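Local atomic coordinates of glycoside hydrolase 15-related protein (Kribbella flavida, PDB entry 5Z3E), a protein that hydrolyses the alpha-1,6-glucosidic linkage of isomaltose from its non-reducing end, releasing beta-D-glucose and D-glucose during intracellular degradation of a starch-derived cyclic tetrasaccharide. Residues T379-L382 with W383-G386; V160-H163 with A164-G168; W325-A329 with A330-A334; D295-D299 with G300-R304. The protein carries 1 engineered substitution. All coordinates share one frame; numbering follows the deposited sequence.

Contact 1 of 4, residues T379-L382 with W383-G386; sequences TPLL and WSHG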
# COMPACT_ATOMS: atom_id res chain seq x y z
N THR A 379 -16.61 -4.83 2.97
CA THR A 379 -16.52 -4.84 4.41
C THR A 379 -16.51 -6.28 4.90
O THR A 379 -17.46 -7.00 4.61
CB THR A 379 -17.69 -4.11 5.04
OG1 THR A 379 -17.95 -2.84 4.46
CG2 THR A 379 -17.55 -4.01 6.53
N PRO A 380 -15.51 -6.71 5.64
CA PRO A 380 -14.26 -5.99 5.95
C PRO A 380 -13.35 -5.89 4.73
O PRO A 380 -13.30 -6.79 3.90
CB PRO A 380 -13.60 -6.89 6.99
CG PRO A 380 -14.06 -8.30 6.62
CD PRO A 380 -15.47 -8.12 6.12
N LEU A 381 -12.62 -4.79 4.65
CA LEU A 381 -11.47 -4.71 3.76
C LEU A 381 -10.25 -5.02 4.62
O LEU A 381 -9.98 -4.32 5.58
CB LEU A 381 -11.35 -3.31 3.16
CG LEU A 381 -10.24 -3.22 2.11
CD1 LEU A 381 -10.66 -3.88 0.81
CD2 LEU A 381 -9.80 -1.79 1.86
N LEU A 382 -9.52 -6.09 4.29
CA LEU A 382 -8.41 -6.46 5.17
C LEU A 382 -7.39 -5.34 5.32
O LEU A 382 -6.88 -5.10 6.40
CB LEU A 382 -7.75 -7.77 4.76
CG LEU A 382 -8.36 -9.04 5.36
CD1 LEU A 382 -9.75 -9.31 4.85
CD2 LEU A 382 -7.47 -10.23 5.12
N TRP A 383 -7.12 -4.62 4.23
CA TRP A 383 -6.18 -3.50 4.26
C TRP A 383 -6.62 -2.43 5.27
O TRP A 383 -5.81 -1.84 5.96
CB TRP A 383 -6.02 -2.96 2.84
CG TRP A 383 -4.95 -1.92 2.63
CD1 TRP A 383 -4.02 -1.48 3.51
CD2 TRP A 383 -4.75 -1.18 1.41
NE1 TRP A 383 -3.25 -0.49 2.92
CE2 TRP A 383 -3.68 -0.29 1.63
CE3 TRP A 383 -5.39 -1.15 0.17
CZ2 TRP A 383 -3.26 0.62 0.68
CZ3 TRP A 383 -4.97 -0.22 -0.77
CH2 TRP A 383 -3.93 0.65 -0.50
N SER A 384 -7.93 -2.19 5.40
CA SER A 384 -8.40 -1.26 6.44
C SER A 384 -7.94 -1.71 7.82
O SER A 384 -7.46 -0.89 8.61
CB SER A 384 -9.92 -1.15 6.44
OG SER A 384 -10.38 -0.49 5.29
N HIS A 385 -8.12 -2.99 8.11
CA HIS A 385 -7.68 -3.54 9.37
C HIS A 385 -6.17 -3.52 9.55
O HIS A 385 -5.67 -3.25 10.64
CB HIS A 385 -8.26 -4.95 9.55
CG HIS A 385 -9.74 -4.94 9.79
ND1 HIS A 385 -10.26 -4.65 11.04
CD2 HIS A 385 -10.81 -5.11 8.97
CE1 HIS A 385 -11.57 -4.66 10.96
NE2 HIS A 385 -11.95 -4.93 9.72
N GLY A 386 -5.44 -3.83 8.47
CA GLY A 386 -4.00 -3.75 8.56
C GLY A 386 -3.51 -2.36 8.90
O GLY A 386 -2.61 -2.20 9.73

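Contact 2 of 4, residues V160-H163 with A164-G168; sequences VVTH and AARHG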
# COMPACT_ATOMS: atom_id res chain seq x y z
N VAL A 160 8.59 -7.25 3.46
CA VAL A 160 9.33 -8.44 3.88
C VAL A 160 10.61 -8.05 4.60
O VAL A 160 10.97 -8.66 5.60
CB VAL A 160 9.54 -9.42 2.69
CG1 VAL A 160 10.52 -8.92 1.64
CG2 VAL A 160 9.97 -10.78 3.21
N VAL A 161 11.31 -7.02 4.12
CA VAL A 161 12.52 -6.56 4.80
C VAL A 161 12.17 -6.06 6.19
O VAL A 161 12.87 -6.36 7.17
CB VAL A 161 13.23 -5.49 3.96
CG1 VAL A 161 14.35 -4.82 4.76
CG2 VAL A 161 13.80 -6.09 2.69
N THR A 162 11.12 -5.27 6.30
CA THR A 162 10.72 -4.69 7.58
C THR A 162 10.35 -5.78 8.57
O THR A 162 10.73 -5.73 9.76
CB THR A 162 9.57 -3.69 7.38
OG1 THR A 162 10.01 -2.65 6.50
CG2 THR A 162 9.13 -3.05 8.67
N HIS A 163 9.61 -6.78 8.12
CA HIS A 163 9.23 -7.91 8.96
C HIS A 163 10.45 -8.68 9.45
O HIS A 163 10.55 -9.01 10.63
CB HIS A 163 8.30 -8.81 8.15
CG HIS A 163 7.95 -10.09 8.83
ND1 HIS A 163 7.25 -10.11 10.02
CD2 HIS A 163 8.21 -11.36 8.47
CE1 HIS A 163 7.11 -11.38 10.34
NE2 HIS A 163 7.68 -12.17 9.43
N ALA A 164 11.37 -8.99 8.54
CA ALA A 164 12.54 -9.74 8.93
C ALA A 164 13.40 -8.98 9.92
O ALA A 164 13.96 -9.58 10.85
CB ALA A 164 13.36 -10.13 7.71
N ALA A 165 13.52 -7.68 9.75
CA ALA A 165 14.29 -6.87 10.71
C ALA A 165 13.61 -6.86 12.06
O ALA A 165 14.27 -6.98 13.10
CB ALA A 165 14.45 -5.45 10.19
N ARG A 166 12.29 -6.71 12.09
CA ARG A 166 11.55 -6.63 13.34
C ARG A 166 11.73 -7.90 14.17
O ARG A 166 11.87 -7.83 15.39
CB ARG A 166 10.07 -6.41 13.04
CG ARG A 166 9.18 -6.38 14.27
CD ARG A 166 7.73 -6.06 13.93
NE ARG A 166 7.62 -4.68 13.44
CZ ARG A 166 7.31 -4.30 12.21
NH1 ARG A 166 7.37 -3.02 11.90
NH2 ARG A 166 6.96 -5.17 11.28
N HIS A 167 11.69 -9.05 13.50
CA HIS A 167 11.63 -10.32 14.19
C HIS A 167 12.91 -11.13 14.11
O HIS A 167 12.95 -12.28 14.56
CB HIS A 167 10.41 -11.10 13.72
CG HIS A 167 9.13 -10.45 14.11
ND1 HIS A 167 8.72 -10.36 15.43
CD2 HIS A 167 8.19 -9.81 13.37
CE1 HIS A 167 7.56 -9.72 15.47
NE2 HIS A 167 7.21 -9.37 14.25
N GLY A 168 13.98 -10.54 13.59
CA GLY A 168 15.27 -11.21 13.58
C GLY A 168 15.33 -12.43 12.68
O GLY A 168 15.94 -13.42 13.03

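Contact 3 of 4, residues W325-A329 with A330-A334; sequences WNLAA and AGDTA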
# COMPACT_ATOMS: atom_id res chain seq x y z
N TRP A 325 -0.73 7.96 10.54
CA TRP A 325 0.61 7.39 10.72
C TRP A 325 1.66 8.46 10.46
O TRP A 325 2.61 8.64 11.20
CB TRP A 325 0.72 6.22 9.76
CG TRP A 325 1.99 5.41 9.77
CD1 TRP A 325 3.07 5.47 10.61
CD2 TRP A 325 2.25 4.35 8.86
NE1 TRP A 325 3.98 4.50 10.25
CE2 TRP A 325 3.50 3.80 9.19
CE3 TRP A 325 1.54 3.81 7.79
CZ2 TRP A 325 4.06 2.72 8.47
CZ3 TRP A 325 2.08 2.76 7.09
CH2 TRP A 325 3.32 2.23 7.43
N ASN A 326 1.45 9.20 9.37
CA ASN A 326 2.35 10.28 9.00
C ASN A 326 2.35 11.43 10.02
O ASN A 326 3.42 11.99 10.30
CB ASN A 326 2.05 10.74 7.59
CG ASN A 326 2.83 9.91 6.61
OD1 ASN A 326 4.00 10.22 6.35
ND2 ASN A 326 2.26 8.80 6.16
N LEU A 327 1.19 11.75 10.57
CA LEU A 327 1.13 12.77 11.61
C LEU A 327 1.87 12.31 12.86
O LEU A 327 2.64 13.07 13.44
CB LEU A 327 -0.33 13.10 11.91
CG LEU A 327 -1.04 13.87 10.80
CD1 LEU A 327 -2.55 13.86 10.99
CD2 LEU A 327 -0.52 15.29 10.69
N ALA A 328 1.67 11.05 13.25
CA ALA A 328 2.37 10.52 14.42
C ALA A 328 3.89 10.62 14.23
O ALA A 328 4.62 11.05 15.11
CB ALA A 328 1.96 9.09 14.70
N ALA A 329 4.35 10.23 13.04
CA ALA A 329 5.77 10.22 12.75
C ALA A 329 6.37 11.62 12.77
O ALA A 329 7.58 11.78 13.00
CB ALA A 329 6.02 9.56 11.39
N ALA A 330 5.57 12.63 12.47
CA ALA A 330 6.00 14.02 12.48
C ALA A 330 5.87 14.66 13.86
O ALA A 330 6.18 15.84 14.01
CB ALA A 330 5.21 14.81 11.48
N GLY A 331 5.38 13.92 14.85
CA GLY A 331 5.23 14.45 16.20
C GLY A 331 3.85 15.01 16.49
O GLY A 331 3.65 15.48 17.61
N ASP A 332 2.92 15.00 15.56
CA ASP A 332 1.57 15.48 15.77
C ASP A 332 0.71 14.33 16.28
O ASP A 332 -0.13 13.75 15.57
CB ASP A 332 0.98 16.11 14.52
CG ASP A 332 -0.36 16.77 14.75
OD1 ASP A 332 -0.89 16.72 15.88
OD2 ASP A 332 -0.90 17.33 13.75
N THR A 333 0.93 14.00 17.54
CA THR A 333 0.22 12.90 18.17
C THR A 333 -1.28 13.15 18.22
O THR A 333 -2.09 12.25 17.99
CB THR A 333 0.77 12.68 19.60
OG1 THR A 333 2.17 12.53 19.53
CG2 THR A 333 0.12 11.47 20.24
N ALA A 334 -1.67 14.38 18.55
CA ALA A 334 -3.09 14.69 18.62
C ALA A 334 -3.75 14.50 17.26
O ALA A 334 -4.88 13.99 17.18
CB ALA A 334 -3.29 16.11 19.12
O HOH W 1 3.28 10.92 17.75

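Contact 4 of 4, residues D295-D299 with G300-R304; sequences DLDVD and GGVHR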
# COMPACT_ATOMS: atom_id res chain seq x y z
N ASP A 295 -7.26 19.55 1.12
CA ASP A 295 -7.97 19.23 -0.11
C ASP A 295 -8.83 17.99 -0.02
O ASP A 295 -9.79 17.86 -0.77
CB ASP A 295 -7.01 19.11 -1.28
CG ASP A 295 -6.30 20.40 -1.62
OD1 ASP A 295 -6.59 21.45 -1.03
OD2 ASP A 295 -5.41 20.35 -2.48
N LEU A 296 -8.45 17.06 0.86
CA LEU A 296 -9.03 15.71 0.82
C LEU A 296 -9.56 15.19 2.14
O LEU A 296 -10.28 14.20 2.14
CB LEU A 296 -8.03 14.71 0.24
CG LEU A 296 -7.63 14.98 -1.21
CD1 LEU A 296 -6.47 14.04 -1.58
CD2 LEU A 296 -8.80 14.79 -2.20
N ASP A 297 -9.22 15.80 3.28
CA ASP A 297 -9.61 15.28 4.59
C ASP A 297 -10.83 16.02 5.08
O ASP A 297 -10.76 17.22 5.30
CB ASP A 297 -8.44 15.43 5.55
CG ASP A 297 -8.62 14.76 6.88
OD1 ASP A 297 -9.68 14.24 7.20
OD2 ASP A 297 -7.61 14.74 7.62
N VAL A 298 -11.94 15.33 5.24
CA VAL A 298 -13.16 15.93 5.76
C VAL A 298 -13.48 15.23 7.07
O VAL A 298 -13.79 14.04 7.11
CB VAL A 298 -14.32 15.82 4.76
CG1 VAL A 298 -15.60 16.38 5.35
CG2 VAL A 298 -13.94 16.55 3.48
N ASP A 299 -13.37 15.98 8.16
CA ASP A 299 -13.69 15.49 9.48
C ASP A 299 -12.93 14.27 9.93
O ASP A 299 -13.39 13.52 10.77
CB ASP A 299 -15.22 15.21 9.62
CG ASP A 299 -16.07 16.36 9.27
OD1 ASP A 299 -15.71 17.49 9.66
OD2 ASP A 299 -17.15 16.10 8.67
N GLY A 300 -11.73 14.08 9.38
CA GLY A 300 -10.93 12.92 9.71
C GLY A 300 -10.96 11.82 8.68
O GLY A 300 -10.14 10.91 8.76
N GLY A 301 -11.91 11.87 7.75
CA GLY A 301 -12.06 10.88 6.70
C GLY A 301 -11.44 11.37 5.40
O GLY A 301 -11.85 12.41 4.87
N VAL A 302 -10.44 10.65 4.88
CA VAL A 302 -9.66 11.14 3.77
C VAL A 302 -10.14 10.56 2.43
O VAL A 302 -10.22 9.33 2.25
CB VAL A 302 -8.15 10.84 3.99
CG1 VAL A 302 -7.32 11.28 2.81
CG2 VAL A 302 -7.64 11.49 5.26
N HIS A 303 -10.43 11.45 1.48
CA HIS A 303 -10.79 11.09 0.13
C HIS A 303 -9.55 10.71 -0.69
O HIS A 303 -8.42 11.12 -0.38
CB HIS A 303 -11.47 12.28 -0.56
CG HIS A 303 -12.81 12.64 0.02
ND1 HIS A 303 -13.89 11.81 -0.12
CD2 HIS A 303 -13.24 13.74 0.65
CE1 HIS A 303 -14.95 12.38 0.43
NE2 HIS A 303 -14.60 13.56 0.89
N ARG A 304 -9.77 9.97 -1.77
CA ARG A 304 -8.66 9.54 -2.62
C ARG A 304 -8.15 10.67 -3.51
O ARG A 304 -6.95 10.93 -3.58
CB ARG A 304 -9.05 8.33 -3.46
CG ARG A 304 -9.55 7.15 -2.65
CD ARG A 304 -9.59 5.85 -3.39
NE ARG A 304 -10.50 5.92 -4.53
CZ ARG A 304 -10.65 4.96 -5.44
NH1 ARG A 304 -9.96 3.83 -5.32
NH2 ARG A 304 -11.44 5.13 -6.46

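Contact 1 of 4, residues T379-L382 with W383-G386
L381, the N-cap residue of helix 382-394, offers its carbonyl oxygen to two backbone donors of the first turn, and both bonds are weak. S384 N lies 3.0 Å from L381 O, but the angle at its hydrogen is only 121°. H385 N points more directly, yet it stands 3.4 Å from L381 O. The strong bond comes one residue later, where G386 N approaches L382 O to 2.8 Å almost along the C=O axis. L381 has no polar side-chain atom to act as a cap. Its backbone is hydrogen-bonded to that of L353, and that of L382 to A61. With chi1 at -70°, S384 sets OG beside its own backbone N, 3.7 Å from L381 CB; this buried hydroxyl is satisfied by P354 O. In H385, ND1 is hydrogen-bonded to S45 OG, whereas P380 CB sits at the edge of the ring, near its plane, 3.7 Å from H385 NE2. P380 follows a cis peptide bond. L381 CD2 also packs on W383 CB at 4.1 Å. The L381 side chain is about 4 Å from that of A355, the engineered replacement of an inferred proton acceptor, and from a bound glycerol, so this helix start borders the active site. P380, L382 and H385 lean on helix 32-52, L382 and W383 on helix 74-87, where the W383 and F79 rings meet nearly parallel, and L381, W383 and S384 on helix 317-329.

Contact 2 of 4, residues V160-H163 with A164-G168
V160 O, V161 O, T162 O and H163 O accept the amides four residues ahead in an unbroken i to i+4 ladder, the backbone signature of an alpha helix. A164 N to V160 O measures 3.0 Å, and the last rung, H167 N to H163 O, is 3.1 Å long and somewhat more bent, as the chain nears G168 with its positive phi. The side chains of this last turn converge on one neighbour: S85 OG bonds both H163 ND1 and R166 NH2, and S85 O receives H167 NE2, while R166 NH1 forms a salt bridge with E82. R166 runs extended before bending at chi3 (-67°), which folds its guanidinium back over T162. There NH1 meets T162 CG2 at 3.7 Å, and T162 O lies 4.1 Å above the guanidinium plane, toward its rim. T162 OG1 bonds back to W158 O. The two imidazoles meet obliquely, their planes at 60° and centroids 5.2 Å apart; H163 ND1 comes to the edge of the H167 ring, 3.5 Å from its CD2. An alanine at H163 would remove this ring, which also meets H97 and A93, and is likely to leave S85 OG short of one partner and open a gap between the helix, the H167 ring and helix 90-105. R166 CG lies over one face of the H167 ring, toward its rim. The helix end is set against helix 90-105 through V160, H163 and H167, against helix 74-87 through T162 and R166, and against helix 206-220 through V161.

Contact 3 of 4, residues W325-A329 with A330-A334
L327 and D332 bracket a Schellman motif that ends helix 317-329 and turns the chain at once into helix 333-344. Its two defining backbone bonds are both present: D332 N reaches back to L327 O at 2.9 Å, and inside it G331 N reaches A328 O at 3.0 Å. The inner donor sits above the A328 carbonyl plane, 64° out of it, whereas the outer one is tilted by about half as much. G331 carries the positive phi (94°) that lets the chain reverse; a CB there would collide with the carbonyl oxygen of A330. One residue before G331, A330 N still bonds N326 O at 3.1 Å, with a weak second bond to L327 O. Among side-chain bonds, D332 is the N-cap of the new helix, its OD1 accepting from G335 N. N326 ND2 bonds V273 O and the L322 carbonyl within its own helix. As for packing, the side chains of L327 and D332 run next to each other in a common direction, with L327 CD2 at 3.7 Å from D332 OD2. L327 and A330 also rest on R289 of helix 283-296. The last link runs through solvent: one water donates to A328 O at 3.0 Å and stands 2.6 Å from T333 OG1, hydrogen-bonding the two helices together across the turn.

Contact 4 of 4, residues D295-D299 with G300-R304
L296, the last residue of helix 283-296, is gripped by H303 at both backbone and side chain. H303 N bonds L296 O at 2.8 Å with an almost linear N-H (178°), and L296 CD2 lies against H303 CB. The other methyl, CD1, touches R304 O at 3.7 Å. R304, in a salt bridge with D308, has its side chain about 7 Å from those of D195 and E198, respectively the predicted proton acceptor and the inferred proton donor. Were L296 cut back to an alanine, the space beside H303 CB and R304 O would probably be left unfilled. Next, D297 holds its CG anti to the backbone N (chi1 -172°), and from there OD1 reaches G300 N at 3.0 Å, a weak bond bent to 122°; OD2 is taken by H339 NE2. On the same face V302 CG2 packs on D297 CG, 3.8 Å away. D297 and V302 form a non-hydrogen-bonded pair of an antiparallel beta hairpin whose tip is a type I' turn from V298 to G301. V298 closes that hairpin with two bonds to G301, V298 N to G301 O and G301 N to V298 O, each 2.9 Å. Its CG2 meets the edge of the H303 ring, 4.0 Å from NE2, a nitrogen bonded to H360 ND1. D299 takes the first corner of the turn, with positive phi. G300 takes the second with phi also positive, where a side chain would clash with D299 O.

Overall arrangement
All four contacts are local and follow one another along the chain; none nests in or crosses another. First comes contact 2, on the last turns of helix 151-167. Contact 4 then closes the hairpin loop leaving helix 283-296, contact 3 the tight turn from helix 317-329 into helix 333-344, and contact 1 opens helix 382-394. Contacts 2 and 4 lie on opposite sides of the chain's centre, their own centres about 32 Å apart. Helix 317-329 links the later three: it carries contact 3 at its end, while contacts 1 and 4 pack on it. H339 of helix 333-344 touches both L327 and D297, and helix 74-87 borders contacts 1 and 2.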